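Local coordinates for protein 6-carboxyhexanoate--coa ligase (Bacillus subtilis, PDB 5FLG) that belongs to the 6-carboxyhexanoate--CoA ligase family and holds phosphoaminophosphonic acid-adenylate ester, pimelic acid and magnesium ions in a cleft of its fold, at residues I35-M40 with I64-V69; K50-S53 with K58-F61; R97-K102 with Q213-M218; R136-Q139 with G144-V147; K159-L162 with P167-S170. All coordinates share one frame; numbering follows the deposited sequence.

Interaction 1. Residues I35-M40 with I64-V69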
# COMPACT_ATOMS: atom_id res chain seq x y z
N ILE A 35 15.83 -0.10 -0.95
CA ILE A 35 16.46 1.04 -0.32
C ILE A 35 16.73 0.82 1.15
O ILE A 35 16.08 0.02 1.81
CB ILE A 35 15.56 2.29 -0.41
CG1 ILE A 35 14.17 1.97 0.14
CG2 ILE A 35 15.50 2.78 -1.85
CD1 ILE A 35 13.48 3.18 0.77
N PRO A 36 17.77 1.50 1.66
CA PRO A 36 17.90 1.63 3.10
C PRO A 36 16.80 2.49 3.71
O PRO A 36 16.17 3.29 3.00
CB PRO A 36 19.26 2.31 3.27
CG PRO A 36 19.60 2.88 1.96
CD PRO A 36 18.66 2.39 0.91
N PHE A 37 16.64 2.38 5.02
CA PHE A 37 15.47 2.86 5.66
C PHE A 37 15.42 4.39 5.67
O PHE A 37 14.35 4.97 5.68
CB PHE A 37 15.41 2.33 7.09
CG PHE A 37 14.09 2.62 7.77
CD1 PHE A 37 12.97 1.85 7.49
CD2 PHE A 37 13.97 3.68 8.66
CE1 PHE A 37 11.77 2.11 8.13
CE2 PHE A 37 12.78 3.95 9.29
CZ PHE A 37 11.68 3.16 9.02
N HIS A 38 16.59 5.02 5.67
CA HIS A 38 16.64 6.48 5.70
C HIS A 38 16.25 7.05 4.35
O HIS A 38 16.00 8.24 4.22
CB HIS A 38 18.03 6.96 6.11
CG HIS A 38 19.13 6.48 5.21
ND1 HIS A 38 19.46 7.12 4.03
CD2 HIS A 38 19.98 5.43 5.33
CE1 HIS A 38 20.48 6.49 3.47
NE2 HIS A 38 20.85 5.50 4.26
N GLU A 39 16.09 6.20 3.34
CA GLU A 39 15.58 6.74 2.09
C GLU A 39 14.06 6.64 1.90
O GLU A 39 13.53 7.00 0.86
CB GLU A 39 16.34 6.18 0.90
CG GLU A 39 17.74 6.74 0.76
CD GLU A 39 18.57 6.02 -0.29
OE1 GLU A 39 18.01 5.63 -1.34
OE2 GLU A 39 19.80 5.95 -0.13
N MET A 40 13.35 6.27 2.95
CA MET A 40 11.96 5.87 2.80
C MET A 40 11.08 7.08 2.41
O MET A 40 10.20 6.98 1.54
CB MET A 40 11.47 5.26 4.10
CG MET A 40 10.11 4.59 3.99
SD MET A 40 10.00 3.34 2.69
CE MET A 40 10.83 1.98 3.53
N ILE A 64 0.86 1.61 -2.03
CA ILE A 64 2.30 1.73 -1.85
C ILE A 64 2.60 0.94 -0.62
O ILE A 64 1.89 1.04 0.37
CB ILE A 64 2.76 3.20 -1.58
CG1 ILE A 64 2.29 4.13 -2.68
CG2 ILE A 64 4.26 3.25 -1.47
CD1 ILE A 64 2.84 5.56 -2.58
N GLN A 65 3.60 0.08 -0.70
CA GLN A 65 3.92 -0.82 0.38
C GLN A 65 5.44 -0.88 0.58
O GLN A 65 6.18 -0.86 -0.39
CB GLN A 65 3.37 -2.21 0.05
CG GLN A 65 3.86 -3.31 0.96
CD GLN A 65 3.49 -4.71 0.47
OE1 GLN A 65 4.36 -5.57 0.30
NE2 GLN A 65 2.20 -4.93 0.27
N PHE A 66 5.88 -1.06 1.81
CA PHE A 66 7.25 -1.42 2.06
C PHE A 66 7.37 -2.56 3.03
O PHE A 66 6.49 -2.78 3.85
CB PHE A 66 8.12 -0.21 2.49
CG PHE A 66 7.93 0.22 3.90
CD1 PHE A 66 8.43 -0.55 4.94
CD2 PHE A 66 7.47 1.51 4.19
CE1 PHE A 66 8.30 -0.13 6.25
CE2 PHE A 66 7.45 1.99 5.49
CZ PHE A 66 7.86 1.17 6.53
N GLU A 67 8.43 -3.34 2.84
CA GLU A 67 8.73 -4.45 3.72
C GLU A 67 10.20 -4.76 3.73
O GLU A 67 10.89 -4.59 2.74
CB GLU A 67 7.97 -5.71 3.27
CG GLU A 67 8.54 -6.30 1.99
CD GLU A 67 7.64 -7.36 1.35
OE1 GLU A 67 6.78 -7.94 2.06
OE2 GLU A 67 7.85 -7.63 0.14
N GLU A 68 10.69 -5.07 4.90
CA GLU A 68 12.03 -5.53 5.08
C GLU A 68 12.34 -6.73 4.20
O GLU A 68 11.56 -7.67 4.11
CB GLU A 68 12.24 -5.94 6.54
CG GLU A 68 13.68 -6.17 6.91
CD GLU A 68 13.86 -6.46 8.40
OE1 GLU A 68 12.88 -6.42 9.17
OE2 GLU A 68 15.02 -6.59 8.80
N VAL A 69 13.48 -6.66 3.52
CA VAL A 69 14.00 -7.81 2.81
C VAL A 69 14.94 -8.62 3.70
O VAL A 69 15.93 -8.10 4.21
CB VAL A 69 14.72 -7.35 1.53
CG1 VAL A 69 15.26 -8.54 0.75
CG2 VAL A 69 13.74 -6.56 0.68
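One face of the Phe66 ring is taken by the methyl end of Met40, while Phe66 CZ meets the Phe37 ring obliquely. Met40 CE lies 3.6 Å from the Phe66 ring centroid and 22° off its normal, a CH-pi contact displaced toward the ring atom nearest the backbone: Met40 CE is 3.4 Å from Phe66 CG. The sulfur sits farther from the normal, with Met40 SD 4.2 Å from the same centroid, which makes this a Met-aromatic contact as well. Further back, Met40 CG comes within 4.0 Å of Phe66 CE2. Bends at chi2 (54°) and chi3 (79°) fold the methionine end back over the ring. The second aromatic contact is looser, Phe37 CE1 standing 4.3 Å from Phe66 CZ. The contact packs the connection from strand 26-36 into helix 40-52 against strand 61-68; strand 8-17, whose Tyr9 and Val11 also touch Met40, lies between the two strands in the chain's three-stranded antiparallel sheet. Phe37 belongs to the short 3-10 segment after strand 26-36, and Met40 opens helix 40-52, with Glu39 as its N-cap. Beyond the chain, residues Ile64 to Glu67 pair in an antiparallel ladder with a strand of the second subunit, which carries the sheet across the interface. Phe37 makes a cation-pi contact with Lys58 of that subunit.

Interaction 2. Residues K50-S53 with K58-F61. With ANP (phosphoaminophosphonic acid-adenylate ester), chain D.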
# COMPACT_ATOMS: atom_id res chain seq x y z
N LYS A 50 5.25 9.61 -9.23
CA LYS A 50 5.31 8.87 -10.47
C LYS A 50 3.93 8.38 -10.85
O LYS A 50 3.50 8.51 -12.00
CB LYS A 50 6.28 7.71 -10.26
CG LYS A 50 6.23 6.62 -11.26
CD LYS A 50 7.29 5.61 -10.83
CE LYS A 50 7.28 4.36 -11.68
NZ LYS A 50 8.02 4.68 -12.92
N GLY A 51 3.18 7.92 -9.88
CA GLY A 51 1.82 7.48 -10.14
C GLY A 51 0.84 8.62 -10.43
O GLY A 51 -0.06 8.46 -11.27
N LEU A 52 1.03 9.78 -9.79
CA LEU A 52 0.08 10.91 -9.94
C LEU A 52 0.30 11.76 -11.20
O LEU A 52 -0.60 12.45 -11.62
CB LEU A 52 0.15 11.85 -8.74
CG LEU A 52 -0.29 11.26 -7.40
CD1 LEU A 52 -0.22 12.33 -6.34
CD2 LEU A 52 -1.68 10.65 -7.47
N SER A 53 1.47 11.70 -11.81
CA SER A 53 1.73 12.56 -12.94
C SER A 53 1.91 11.72 -14.20
O SER A 53 2.73 12.04 -15.04
CB SER A 53 3.00 13.36 -12.67
OG SER A 53 4.09 12.47 -12.54
N LYS A 58 -4.77 9.99 -14.76
CA LYS A 58 -4.79 10.19 -13.31
C LYS A 58 -5.44 8.97 -12.63
O LYS A 58 -6.51 8.54 -13.02
CB LYS A 58 -5.59 11.47 -12.99
CG LYS A 58 -6.24 11.48 -11.63
CD LYS A 58 -7.28 12.59 -11.50
CE LYS A 58 -8.35 12.22 -10.48
NZ LYS A 58 -9.17 13.41 -10.11
N PRO A 59 -4.75 8.38 -11.65
CA PRO A 59 -5.29 7.20 -10.96
C PRO A 59 -6.42 7.54 -9.98
O PRO A 59 -6.52 8.68 -9.52
CB PRO A 59 -4.08 6.64 -10.22
CG PRO A 59 -3.20 7.81 -10.00
CD PRO A 59 -3.41 8.74 -11.17
N ASP A 60 -7.36 6.62 -9.82
CA ASP A 60 -8.32 6.71 -8.71
C ASP A 60 -8.05 5.67 -7.65
O ASP A 60 -8.80 5.56 -6.68
CB ASP A 60 -9.78 6.61 -9.19
CG ASP A 60 -10.02 5.44 -10.08
OD1 ASP A 60 -9.61 4.30 -9.73
OD2 ASP A 60 -10.64 5.66 -11.14
N PHE A 61 -6.97 4.91 -7.82
CA PHE A 61 -6.60 3.87 -6.90
C PHE A 61 -5.09 3.71 -6.90
O PHE A 61 -4.46 3.75 -7.96
CB PHE A 61 -7.22 2.55 -7.33
CG PHE A 61 -6.79 1.41 -6.49
CD1 PHE A 61 -5.56 0.82 -6.70
CD2 PHE A 61 -7.52 1.06 -5.37
CE1 PHE A 61 -5.12 -0.19 -5.88
CE2 PHE A 61 -7.10 0.03 -4.55
CZ PHE A 61 -5.87 -0.56 -4.78
PG ANP D . 5.56 3.34 -15.35
O1G ANP D . 4.99 4.26 -14.31
O2G ANP D . 5.31 3.84 -16.75
O3G ANP D . 6.99 2.94 -15.17
PB ANP D . 5.24 0.40 -15.63
O1B ANP D . 6.56 0.23 -14.98
O2B ANP D . 4.08 -0.51 -15.41
N3B ANP D . 4.60 1.93 -15.17
PA ANP D . 6.82 0.75 -18.01
O1A ANP D . 6.63 1.59 -19.19
O2A ANP D . 7.92 0.98 -17.01
O3A ANP D . 5.43 0.53 -17.23
O5' ANP D . 7.00 -0.77 -18.63
C5' ANP D . 6.37 -1.14 -19.82
C4' ANP D . 5.72 -2.52 -19.65
O4' ANP D . 6.72 -3.45 -19.23
C3' ANP D . 4.64 -2.51 -18.57
O3' ANP D . 3.36 -2.27 -19.12
C2' ANP D . 4.70 -3.92 -18.05
O2' ANP D . 3.99 -4.77 -18.96
C1' ANP D . 6.17 -4.22 -18.15
N9 ANP D . 6.80 -3.93 -16.86
C8 ANP D . 7.09 -2.70 -16.30
N7 ANP D . 7.74 -2.87 -15.13
C5 ANP D . 7.84 -4.21 -14.92
C6 ANP D . 8.36 -5.11 -13.87
N6 ANP D . 8.92 -4.63 -12.75
N1 ANP D . 8.28 -6.44 -14.05
C2 ANP D . 7.69 -6.96 -15.14
N3 ANP D . 7.25 -6.24 -16.18
C4 ANP D . 7.20 -4.89 -16.05
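Apolar contact comes first: the Leu52 methyl CD2 reaches the ring of Pro59, 4.1 Å from Pro59 CG, and the two side chains cross at about a right angle. Leu52 starts out from its backbone away from the proline, and the branch at CG brings CD2 back to it. Van der Waals contact of backbone with ring is closer. The carbonyl oxygen of Gly51 is 3.4 Å from Pro59 CD and equally 3.4 Å from Pro59 CG, so the carbonyl of the last helical turn rests against CG and CD of the proline. Leu52 also packs on Phe37 of the second subunit. The contact closes the short connection between helix 40-52 and strand 61-68: Ser53 is the first residue to leave the helix, and Asp60 and Phe61 together face Ser16 of strand 8-17 in a classic beta bulge. Polar and ionic bonds lie outside the packed pair. Both carboxylate oxygens of Asp60 accept backbone N-H groups, from Asn18 and Gly19. Lys50 runs extended from chi1 (165°) to chi3 and turns only at chi4 (81°), which directs its ammonium group to the terminal phosphate of ANP. Lys50 NZ gives a hydrogen bond of 3.0 Å to ANP O3G. A weak one, 3.4 Å long, runs from Lys50 NZ to ANP O1G. The same nitrogen forms a salt bridge with Glu174.

Interaction 3. Residues R97-K102 with Q213-M218. With PML (pimelic acid), chain C.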
# COMPACT_ATOMS: atom_id res chain seq x y z
N ARG A 97 13.95 -8.06 -34.06
CA ARG A 97 13.73 -9.47 -34.37
C ARG A 97 15.03 -10.11 -34.84
O ARG A 97 15.32 -11.23 -34.49
CB ARG A 97 12.64 -9.66 -35.42
CG ARG A 97 11.23 -9.44 -34.87
CD ARG A 97 10.14 -9.86 -35.86
NE ARG A 97 10.09 -8.97 -37.01
CZ ARG A 97 9.36 -7.84 -37.08
NH1 ARG A 97 8.53 -7.49 -36.10
NH2 ARG A 97 9.41 -7.09 -38.17
N LEU A 98 15.87 -9.32 -35.50
CA LEU A 98 17.21 -9.72 -35.91
C LEU A 98 18.10 -9.98 -34.69
O LEU A 98 18.65 -11.08 -34.54
CB LEU A 98 17.83 -8.63 -36.80
CG LEU A 98 19.26 -8.88 -37.29
CD1 LEU A 98 19.37 -10.21 -38.02
CD2 LEU A 98 19.72 -7.74 -38.19
N LEU A 99 18.09 -9.04 -33.74
CA LEU A 99 18.83 -9.17 -32.49
C LEU A 99 18.36 -10.35 -31.65
O LEU A 99 19.18 -11.01 -31.05
CB LEU A 99 18.70 -7.90 -31.64
CG LEU A 99 19.33 -6.65 -32.28
CD1 LEU A 99 18.98 -5.36 -31.54
CD2 LEU A 99 20.84 -6.81 -32.36
N LEU A 100 17.05 -10.55 -31.48
CA LEU A 100 16.58 -11.74 -30.74
C LEU A 100 17.14 -13.03 -31.37
O LEU A 100 17.49 -13.96 -30.65
CB LEU A 100 15.05 -11.79 -30.66
CG LEU A 100 14.39 -10.66 -29.82
CD1 LEU A 100 12.91 -10.55 -30.18
CD2 LEU A 100 14.53 -10.89 -28.33
N GLU A 101 17.18 -13.09 -32.70
CA GLU A 101 17.63 -14.30 -33.39
C GLU A 101 19.10 -14.57 -33.20
O GLU A 101 19.50 -15.66 -32.81
CB GLU A 101 17.32 -14.23 -34.89
CG GLU A 101 16.99 -15.61 -35.45
CD GLU A 101 16.79 -15.63 -36.96
OE1 GLU A 101 16.03 -14.79 -37.47
OE2 GLU A 101 17.38 -16.48 -37.63
N LYS A 102 19.89 -13.53 -33.38
CA LYS A 102 21.30 -13.56 -33.08
C LYS A 102 21.58 -13.93 -31.62
O LYS A 102 22.52 -14.66 -31.34
CB LYS A 102 21.90 -12.19 -33.43
CG LYS A 102 23.40 -12.14 -33.22
CD LYS A 102 23.98 -10.80 -33.65
CE LYS A 102 25.47 -10.93 -33.94
NZ LYS A 102 26.23 -9.69 -33.62
N GLN A 213 20.32 -3.51 -25.78
CA GLN A 213 20.33 -2.93 -27.10
C GLN A 213 19.13 -2.03 -27.22
O GLN A 213 18.02 -2.51 -27.42
CB GLN A 213 20.28 -4.03 -28.16
CG GLN A 213 21.54 -4.89 -28.22
CD GLN A 213 22.67 -4.21 -28.98
OE1 GLN A 213 22.45 -3.38 -29.87
NE2 GLN A 213 23.89 -4.55 -28.62
N ARG A 214 19.32 -0.72 -27.00
CA ARG A 214 18.22 0.21 -27.11
C ARG A 214 17.86 0.40 -28.57
O ARG A 214 18.73 0.55 -29.40
CB ARG A 214 18.64 1.58 -26.51
CG ARG A 214 19.15 1.47 -25.11
CD ARG A 214 19.62 2.81 -24.57
NE ARG A 214 18.51 3.72 -24.39
CZ ARG A 214 18.47 4.95 -24.88
NH1 ARG A 214 19.45 5.40 -25.63
NH2 ARG A 214 17.43 5.73 -24.62
N ILE A 215 16.57 0.55 -28.84
CA ILE A 215 16.10 0.80 -30.16
C ILE A 215 15.18 2.04 -30.13
O ILE A 215 14.14 2.04 -29.46
CB ILE A 215 15.33 -0.43 -30.68
CG1 ILE A 215 16.26 -1.66 -30.67
CG2 ILE A 215 14.80 -0.15 -32.06
CD1 ILE A 215 15.58 -2.97 -31.02
N THR A 216 15.57 3.10 -30.83
CA THR A 216 15.02 4.43 -30.50
C THR A 216 13.59 4.67 -30.97
O THR A 216 12.90 5.53 -30.43
CB THR A 216 15.89 5.56 -31.04
OG1 THR A 216 16.01 5.47 -32.47
CG2 THR A 216 17.24 5.54 -30.38
N ALA A 217 13.09 3.85 -31.88
CA ALA A 217 11.68 3.87 -32.19
C ALA A 217 11.16 2.45 -32.29
O ALA A 217 11.59 1.69 -33.17
CB ALA A 217 11.44 4.60 -33.51
N MET A 218 10.13 2.13 -31.50
CA MET A 218 9.58 0.75 -31.48
C MET A 218 8.06 0.76 -31.67
O MET A 218 7.42 -0.29 -31.76
CB MET A 218 9.93 0.07 -30.16
CG MET A 218 11.39 -0.33 -30.03
SD MET A 218 11.78 -1.77 -31.05
CE MET A 218 11.31 -3.11 -29.98
C1 PML C . 15.32 3.08 -22.58
O11 PML C . 16.46 2.50 -22.61
O12 PML C . 15.21 4.32 -22.87
C2 PML C . 14.09 2.16 -22.58
C3 PML C . 13.06 2.36 -21.48
C4 PML C . 11.62 2.02 -21.91
C5 PML C . 10.88 1.08 -20.98
C6 PML C . 9.48 1.55 -20.58
C7 PML C . 9.51 2.89 -19.85
O71 PML C . 10.17 3.00 -18.79
O72 PML C . 8.77 3.83 -20.27
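Leu99 of helix 89-102 sends its CB toward strand 211-215, and CG carries the branch farther in, but the touching is done by the methyl CD1. Leu99 CD1 lies 3.9 Å from Gln213 CB, where the two side chains cross at about a right angle. The same methyl meets the far end of Ile215 tip to tip, with Leu99 CD1 4.2 Å from Ile215 CD1. The helix thus packs on one side of the seven-stranded mixed sheet, in which strand 211-215 runs between 81-84 and 203-207. Gln213 gives the helix its aliphatic root and turns its amide elsewhere, OE1 to Asn84 ND2 and NE2 to Met210 O. Between Gln213 and Ile215, Arg214 points away from the helix, into the pimelic acid pocket. A bend at chi3 (68°) lays its guanidinium edge-on to one carboxylate, whose carbon C1 lies in the guanidinium plane. Arg214 NE bonds PML O11 at 3.0 Å and 167°, and Arg214 NH2 bonds PML O12 at 3.2 Å and 171°. Arg214 NH1 is bonded to Thr83 OG1, which together with the two ligand bonds fixes the rotation of the group. Two nearly straight bonds, one to each oxygen, suit a carboxylate, and the arginine charge would be expected to favour its ionised form. Leu99 meets the strand by apolar contact, and a hydrogen bond from Gln93 NE2 to Met218 O adds a polar link.

Interaction 4. Residues R136-Q139 with G144-V147. With ANP (phosphoaminophosphonic acid-adenylate ester), chain D.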
# COMPACT_ATOMS: atom_id res chain seq x y z
N ARG A 136 3.27 -19.32 -24.22
CA ARG A 136 3.34 -18.64 -22.95
C ARG A 136 3.39 -19.66 -21.83
O ARG A 136 2.69 -20.65 -21.85
CB ARG A 136 2.15 -17.72 -22.75
CG ARG A 136 2.17 -16.98 -21.42
CD ARG A 136 1.16 -15.83 -21.40
NE ARG A 136 1.24 -15.15 -20.11
CZ ARG A 136 0.44 -14.16 -19.72
NH1 ARG A 136 -0.53 -13.75 -20.49
NH2 ARG A 136 0.59 -13.63 -18.51
N MET A 137 4.17 -19.37 -20.82
CA MET A 137 4.61 -20.37 -19.88
C MET A 137 4.04 -20.03 -18.50
O MET A 137 3.63 -20.89 -17.76
CB MET A 137 6.14 -20.34 -19.89
CG MET A 137 6.86 -21.36 -19.05
SD MET A 137 8.64 -21.02 -19.17
CE MET A 137 9.30 -22.63 -18.74
N ASP A 138 3.94 -18.75 -18.16
CA ASP A 138 3.34 -18.39 -16.89
C ASP A 138 1.83 -18.42 -16.98
O ASP A 138 1.24 -18.22 -18.05
CB ASP A 138 3.79 -16.99 -16.46
CG ASP A 138 3.18 -15.90 -17.30
OD1 ASP A 138 3.59 -15.75 -18.46
OD2 ASP A 138 2.19 -15.28 -16.85
N GLN A 139 1.22 -18.54 -15.82
CA GLN A 139 -0.22 -18.62 -15.73
C GLN A 139 -0.79 -17.42 -14.98
O GLN A 139 -1.89 -17.49 -14.47
CB GLN A 139 -0.59 -19.92 -15.04
CG GLN A 139 -0.14 -21.14 -15.84
CD GLN A 139 -0.21 -22.43 -15.04
OE1 GLN A 139 -1.19 -22.70 -14.35
NE2 GLN A 139 0.86 -23.23 -15.10
N GLY A 144 0.49 -10.74 -15.11
CA GLY A 144 1.85 -10.87 -15.55
C GLY A 144 2.77 -11.13 -14.40
O GLY A 144 2.33 -11.31 -13.28
N VAL A 145 4.06 -11.30 -14.70
CA VAL A 145 5.03 -11.55 -13.67
C VAL A 145 5.73 -10.24 -13.43
O VAL A 145 6.24 -9.62 -14.36
CB VAL A 145 6.07 -12.61 -14.12
CG1 VAL A 145 7.22 -12.70 -13.14
CG2 VAL A 145 5.40 -13.97 -14.28
N ARG A 146 5.77 -9.81 -12.17
CA ARG A 146 6.26 -8.47 -11.85
C ARG A 146 7.61 -8.58 -11.17
O ARG A 146 7.71 -9.03 -10.06
CB ARG A 146 5.28 -7.72 -10.97
CG ARG A 146 5.61 -6.22 -10.86
CD ARG A 146 5.16 -5.38 -12.07
NE ARG A 146 5.71 -4.02 -11.97
CZ ARG A 146 5.47 -2.99 -12.79
NH1 ARG A 146 4.68 -3.11 -13.84
NH2 ARG A 146 6.14 -1.84 -12.59
N VAL A 147 8.66 -8.20 -11.87
CA VAL A 147 10.00 -8.24 -11.33
C VAL A 147 10.13 -7.16 -10.25
O VAL A 147 9.68 -6.03 -10.43
CB VAL A 147 11.02 -7.99 -12.44
CG1 VAL A 147 12.44 -8.05 -11.88
CG2 VAL A 147 10.84 -9.04 -13.54
PG ANP D . 5.56 3.34 -15.35
O1G ANP D . 4.99 4.26 -14.31
O2G ANP D . 5.31 3.84 -16.75
O3G ANP D . 6.99 2.94 -15.17
PB ANP D . 5.24 0.40 -15.63
O1B ANP D . 6.56 0.23 -14.98
O2B ANP D . 4.08 -0.51 -15.41
N3B ANP D . 4.60 1.93 -15.17
PA ANP D . 6.82 0.75 -18.01
O1A ANP D . 6.63 1.59 -19.19
O2A ANP D . 7.92 0.98 -17.01
O3A ANP D . 5.43 0.53 -17.23
O5' ANP D . 7.00 -0.77 -18.63
C5' ANP D . 6.37 -1.14 -19.82
C4' ANP D . 5.72 -2.52 -19.65
O4' ANP D . 6.72 -3.45 -19.23
C3' ANP D . 4.64 -2.51 -18.57
O3' ANP D . 3.36 -2.27 -19.12
C2' ANP D . 4.70 -3.92 -18.05
O2' ANP D . 3.99 -4.77 -18.96
C1' ANP D . 6.17 -4.22 -18.15
N9 ANP D . 6.80 -3.93 -16.86
C8 ANP D . 7.09 -2.70 -16.30
N7 ANP D . 7.74 -2.87 -15.13
C5 ANP D . 7.84 -4.21 -14.92
C6 ANP D . 8.36 -5.11 -13.87
N6 ANP D . 8.92 -4.63 -12.75
N1 ANP D . 8.28 -6.44 -14.05
C2 ANP D . 7.69 -6.96 -15.14
N3 ANP D . 7.25 -6.24 -16.18
C4 ANP D . 7.20 -4.89 -16.05
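The nucleotide-binding loop 144-147 lines the adenine pocket, and its first residues, Gly144 and Val145, lean on residues 136-139, next to the short strand 135-136. Asp138 CB meets the Val145 methyl CG2 at 4.1 Å, and Arg136 NH2 passes 4.2 Å from Gly144 CA. Gly144 has a positive phi, a conformation that favours glycine. Behind the contact, Arg136 grips Asp138 side-on in a two-bonded salt bridge. Arg136 NE reaches Asp138 OD1 at 2.9 Å, nearly straight (168°), and Arg136 NH2 reaches the syn lone pair of Asp138 OD2 at 2.8 Å. The carboxylate is held further: OD1 accepts the backbone N-H of Leu128 and OD2 bonds Thr140 OG1, while Arg136 NH2 also bonds Lys141 O. These bonds fix the rotation of the acid at the guanidinium edge, though NE meets OD1 from out of the carboxylate plane. Past Val145 the loop follows the Watson-Crick edge of adenine. Val147 N donates to ANP N1 at 2.8 Å, and ANP N6 donates to Val147 O, also at 2.8 Å. Arg146 bends at chi2 (79°), which brings one face of its guanidinium over the purine around N7, while its edge meets the middle phosphate and NH2 forms a salt bridge with Glu32. At that edge Arg146 NH2 lies 3.2 Å from ANP O1B, and Arg146 NH1 bonds ANP O2B at 3.1 Å along an almost linear N-H (170°).

Interaction 5. Residues K159-L162 with P167-S170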
# COMPACT_ATOMS: atom_id res chain seq x y z
N LYS A 159 26.66 8.70 -12.62
CA LYS A 159 28.03 8.50 -13.08
C LYS A 159 28.08 7.57 -14.28
O LYS A 159 28.65 7.92 -15.32
CB LYS A 159 28.88 7.91 -11.96
CG LYS A 159 30.35 8.06 -12.23
CD LYS A 159 31.18 8.13 -10.96
CE LYS A 159 32.56 8.68 -11.28
NZ LYS A 159 33.44 8.79 -10.09
N TRP A 160 27.33 6.47 -14.22
CA TRP A 160 27.26 5.57 -15.36
C TRP A 160 26.73 6.25 -16.62
O TRP A 160 27.26 6.10 -17.72
CB TRP A 160 26.40 4.34 -15.02
CG TRP A 160 26.11 3.53 -16.21
CD1 TRP A 160 26.80 2.43 -16.64
CD2 TRP A 160 25.02 3.70 -17.09
NE1 TRP A 160 26.25 1.95 -17.80
CE2 TRP A 160 25.14 2.70 -18.09
CE3 TRP A 160 23.97 4.61 -17.17
CZ2 TRP A 160 24.23 2.57 -19.12
CZ3 TRP A 160 23.09 4.51 -18.22
CH2 TRP A 160 23.20 3.49 -19.17
N ALA A 161 25.70 7.06 -16.48
CA ALA A 161 25.11 7.66 -17.66
C ALA A 161 26.04 8.68 -18.30
O ALA A 161 26.15 8.77 -19.52
CB ALA A 161 23.80 8.31 -17.30
N LEU A 162 26.80 9.37 -17.48
CA LEU A 162 27.79 10.32 -17.98
C LEU A 162 28.83 9.58 -18.80
O LEU A 162 29.01 9.86 -19.98
CB LEU A 162 28.48 11.03 -16.81
CG LEU A 162 29.47 12.15 -17.15
CD1 LEU A 162 28.94 13.06 -18.25
CD2 LEU A 162 29.77 12.94 -15.89
N PRO A 167 21.47 9.69 -21.67
CA PRO A 167 20.86 10.68 -20.77
C PRO A 167 20.48 10.04 -19.45
O PRO A 167 20.06 8.89 -19.42
CB PRO A 167 19.59 11.11 -21.52
CG PRO A 167 19.67 10.53 -22.89
CD PRO A 167 20.58 9.34 -22.79
N ALA A 168 20.59 10.79 -18.37
CA ALA A 168 20.37 10.29 -17.03
C ALA A 168 18.88 10.25 -16.65
O ALA A 168 18.49 10.75 -15.62
CB ALA A 168 21.13 11.14 -16.03
N HIS A 169 18.07 9.58 -17.46
CA HIS A 169 16.64 9.53 -17.21
C HIS A 169 16.24 8.38 -16.33
O HIS A 169 16.80 7.25 -16.44
CB HIS A 169 15.88 9.43 -18.54
CG HIS A 169 16.04 10.62 -19.42
ND1 HIS A 169 15.98 10.54 -20.80
CD2 HIS A 169 16.31 11.92 -19.13
CE1 HIS A 169 16.18 11.74 -21.32
NE2 HIS A 169 16.37 12.60 -20.33
N SER A 170 15.25 8.63 -15.49
CA SER A 170 14.73 7.62 -14.60
C SER A 170 14.25 6.36 -15.33
O SER A 170 14.33 5.27 -14.78
CB SER A 170 13.56 8.17 -13.83
OG SER A 170 13.98 9.25 -13.04
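Ala161 CB makes the apolar contact, lying 4.0 Å from Ala168 CA and 4.1 Å from Ala168 CB. The same methyl comes 4.3 Å from the carbonyl carbon of Pro167, so Ala161 rests against backbone as much as against side chain. The small residues bring helix and loop close, with Ala161 CA 5.5 Å from Ala168 CA. Backbone hydrogen bonding shapes the loop side. Ala168 is the centre of an inverse gamma turn, in which His169 N gives a weak bond of 2.9 Å to Pro167 O. Ring contact adds to this turn, since Pro167 CB lies over one face of the His169 imidazole, offset toward its rim. In the helix, Trp160 O accepts a hydrogen bond from Ser164 OG, and the Trp160 indole meets Trp254 edge-to-face and also touches Trp152. Phe157 and Glu158, one turn earlier, also touch Ala168. The contact therefore lies at a helix-to-helix corner: helix 154-164 ends, the chain folds back against its own side, and His169 takes the N-cap position of helix 170-184, which carries Arg171, Ile172 and Ala175 to the pimelic acid.

How the interactions relate
Interactions 1 and 2 lie at the two ends of helix 40-52, beside the three-stranded sheet that runs on into the second subunit; their centres are about 21 Å apart, and interaction 2 is nested inside the loop closed by interaction 1. Farther along the chain, interaction 3 closes a long loop from helix 89-102 to strand 211-215, within which interactions 4 and then 5 are nested. Interactions 1 and 3 lie on opposite sides of the chain's centre, about 35 Å apart between centres. Interactions 2 and 4 approach within about 6 Å at their nearest atoms and both touch ANP, whereas interaction 3 reaches the pimelic acid. The ligand cleft thus draws on regions far apart in the sequence.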